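Side-chain contact in peptidoglycan-recognition protein SA (Drosophila melanogaster, PDB 1SXR), which binds peptidoglycan of Gram-positive bacteria and thereby activates the Toll pathway of innate immunity: residues 59-64 with 72-77. Sequence-based numbering, arbitrary orientation.
Sequences QNMQAY and NDISYN. With EDO (1,2-ethanediol), chain D.
Gln62, on the inner side of helix 50-67, meets Asp73 of the following loop through a buried amide-carboxylate hydrogen bond, the close-packed part of the contact. Its NE2 donates to Asp73 OD1 at 2.8 Å (158° at the hydrogen), with OD1 close to the amide plane and the amide arriving from the syn side, tilted out of the carboxylate plane. From the other face and the anti side, Ile74 N also donates to OD1, so one oxygen is gripped twice. Lys17 forms a salt bridge with OD2, and Gln62 OE1 accepts from Lys23 N, tying both groups to the N-terminal part of the chain. An alanine in place of Asp73 would probably leave Gln62 NE2, Ile74 N and the ammonium of Lys17 without their common carboxylate.

Beside this polar pair, in one of its two conformers, Ile74 CD1 lies 3.8 Å from Met61 SD; Leu79 of strand 78-80 touches Met61 and Ile74. The contact is looser toward Tyr76: with Met61 extended through chi2 (-179°), SD reaches the ring edge only at 4.2 Å from CE2, and both residues are partly exposed. Ser75 OG, over one ring face, hydrogen-bonds ethanediol, probably from the crystallisation liquor. Residues 61-64 and 72-76 fall in regions inferred to bind peptidoglycan, consistent with a ligand-facing Met61-Tyr76 side, while the doubly accepting carboxylate, with its lysine partner, probably holds the loop against the helix.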
# COMPACT_ATOMS: atom_id res chain seq x y z
N GLN A 59 -12.85 7.18 2.98
CA GLN A 59 -13.06 8.64 3.04
C GLN A 59 -12.56 9.25 4.35
O GLN A 59 -11.90 10.31 4.35
CB GLN A 59 -14.55 8.99 2.83
CG GLN A 59 -15.02 8.68 1.40
CD GLN A 59 -16.52 8.66 1.33
OE1 GLN A 59 -17.20 9.25 2.17
NE2 GLN A 59 -17.06 8.00 0.33
N ASN A 60 -12.87 8.59 5.45
CA ASN A 60 -12.43 9.12 6.75
C ASN A 60 -10.94 8.87 7.01
O ASN A 60 -10.26 9.69 7.65
CB ASN A 60 -13.33 8.58 7.83
CG ASN A 60 -14.71 9.19 7.76
OD1 ASN A 60 -14.85 10.41 7.66
ND2 ASN A 60 -15.73 8.35 7.75
N MET A 61 -10.42 7.76 6.49
CA MET A 61 -8.97 7.58 6.58
C MET A 61 -8.24 8.69 5.82
O MET A 61 -7.25 9.25 6.28
CB MET A 61 -8.55 6.20 6.04
CG MET A 61 -7.10 5.91 6.31
SD MET A 61 -6.58 4.31 5.67
CE MET A 61 -7.97 3.28 6.03
N GLN A 62 -8.69 8.98 4.60
CA GLN A 62 -8.16 10.10 3.85
C GLN A 62 -8.24 11.45 4.61
O GLN A 62 -7.28 12.21 4.62
CB GLN A 62 -8.83 10.20 2.47
CG GLN A 62 -8.18 11.28 1.62
CD GLN A 62 -8.92 11.49 0.33
OE1 GLN A 62 -10.15 11.58 0.31
NE2 GLN A 62 -8.17 11.58 -0.75
N ALA A 63 -9.39 11.72 5.22
CA ALA A 63 -9.57 12.92 6.03
C ALA A 63 -8.58 12.96 7.17
O ALA A 63 -8.00 14.01 7.47
CB ALA A 63 -10.99 12.96 6.57
N TYR A 64 -8.40 11.85 7.86
CA TYR A 64 -7.40 11.82 8.93
C TYR A 64 -6.00 12.08 8.36
O TYR A 64 -5.23 12.90 8.87
CB TYR A 64 -7.48 10.44 9.62
CG TYR A 64 -6.47 10.22 10.71
CD1 TYR A 64 -6.40 11.04 11.82
CD2 TYR A 64 -5.59 9.15 10.62
CE1 TYR A 64 -5.44 10.78 12.83
CE2 TYR A 64 -4.67 8.89 11.59
CZ TYR A 64 -4.59 9.71 12.68
OH TYR A 64 -3.62 9.40 13.63
N ASN A 72 -0.54 14.80 1.81
CA ASN A 72 -1.23 15.34 0.65
C ASN A 72 -2.43 14.47 0.27
O ASN A 72 -3.36 14.94 -0.37
CB ASN A 72 -0.27 15.48 -0.53
CG ASN A 72 0.63 16.68 -0.38
OD1 ASN A 72 0.19 17.72 0.11
ND2 ASN A 72 1.90 16.52 -0.73
N ASP A 73 -2.40 13.21 0.70
CA ASP A 73 -3.44 12.25 0.31
C ASP A 73 -3.36 11.08 1.31
O ASP A 73 -2.48 11.05 2.20
CB ASP A 73 -3.17 11.76 -1.12
CG ASP A 73 -4.42 11.33 -1.84
OD1 ASP A 73 -5.43 11.02 -1.18
OD2 ASP A 73 -4.44 11.21 -3.10
N ILE A 74 -4.29 10.14 1.17
CA ILE A 74 -4.13 8.88 1.89
C ILE A 74 -2.69 8.36 1.68
O ILE A 74 -2.12 8.47 0.58
CB ILE A 74 -5.20 7.86 1.43
CG1 ILE A 74 -5.38 6.75 2.47
CG2 ILE A 74 -5.05 7.43 0.01
CD1 ILE A 74 -6.80 6.19 2.42
N SER A 75 -2.07 7.86 2.75
CA SER A 75 -0.60 7.70 2.74
C SER A 75 -0.14 6.63 1.74
O SER A 75 0.93 6.75 1.12
CB SER A 75 -0.09 7.34 4.13
OG SER A 75 -0.58 6.05 4.49
N TYR A 76 -0.95 5.58 1.62
CA TYR A 76 -0.57 4.40 0.81
C TYR A 76 -0.85 4.63 -0.66
O TYR A 76 -1.80 5.35 -1.00
CB TYR A 76 -1.37 3.17 1.27
CG TYR A 76 -1.39 3.02 2.77
CD1 TYR A 76 -0.26 2.59 3.46
CD2 TYR A 76 -2.53 3.31 3.48
CE1 TYR A 76 -0.28 2.47 4.86
CE2 TYR A 76 -2.57 3.17 4.86
CZ TYR A 76 -1.45 2.76 5.53
OH TYR A 76 -1.48 2.62 6.91
N ASN A 77 -0.08 4.00 -1.55
CA ASN A 77 -0.44 4.09 -2.97
C ASN A 77 -1.71 3.32 -3.30
O ASN A 77 -2.51 3.78 -4.10
CB ASN A 77 0.73 3.65 -3.85
CG ASN A 77 1.91 4.62 -3.76
OD1 ASN A 77 2.77 4.46 -2.92
ND2 ASN A 77 1.91 5.67 -4.59
C1 EDO D . -0.49 6.82 8.65
O1 EDO D . 0.81 7.11 9.20
C2 EDO D . -0.42 5.54 7.82
O2 EDO D . 0.67 5.60 6.90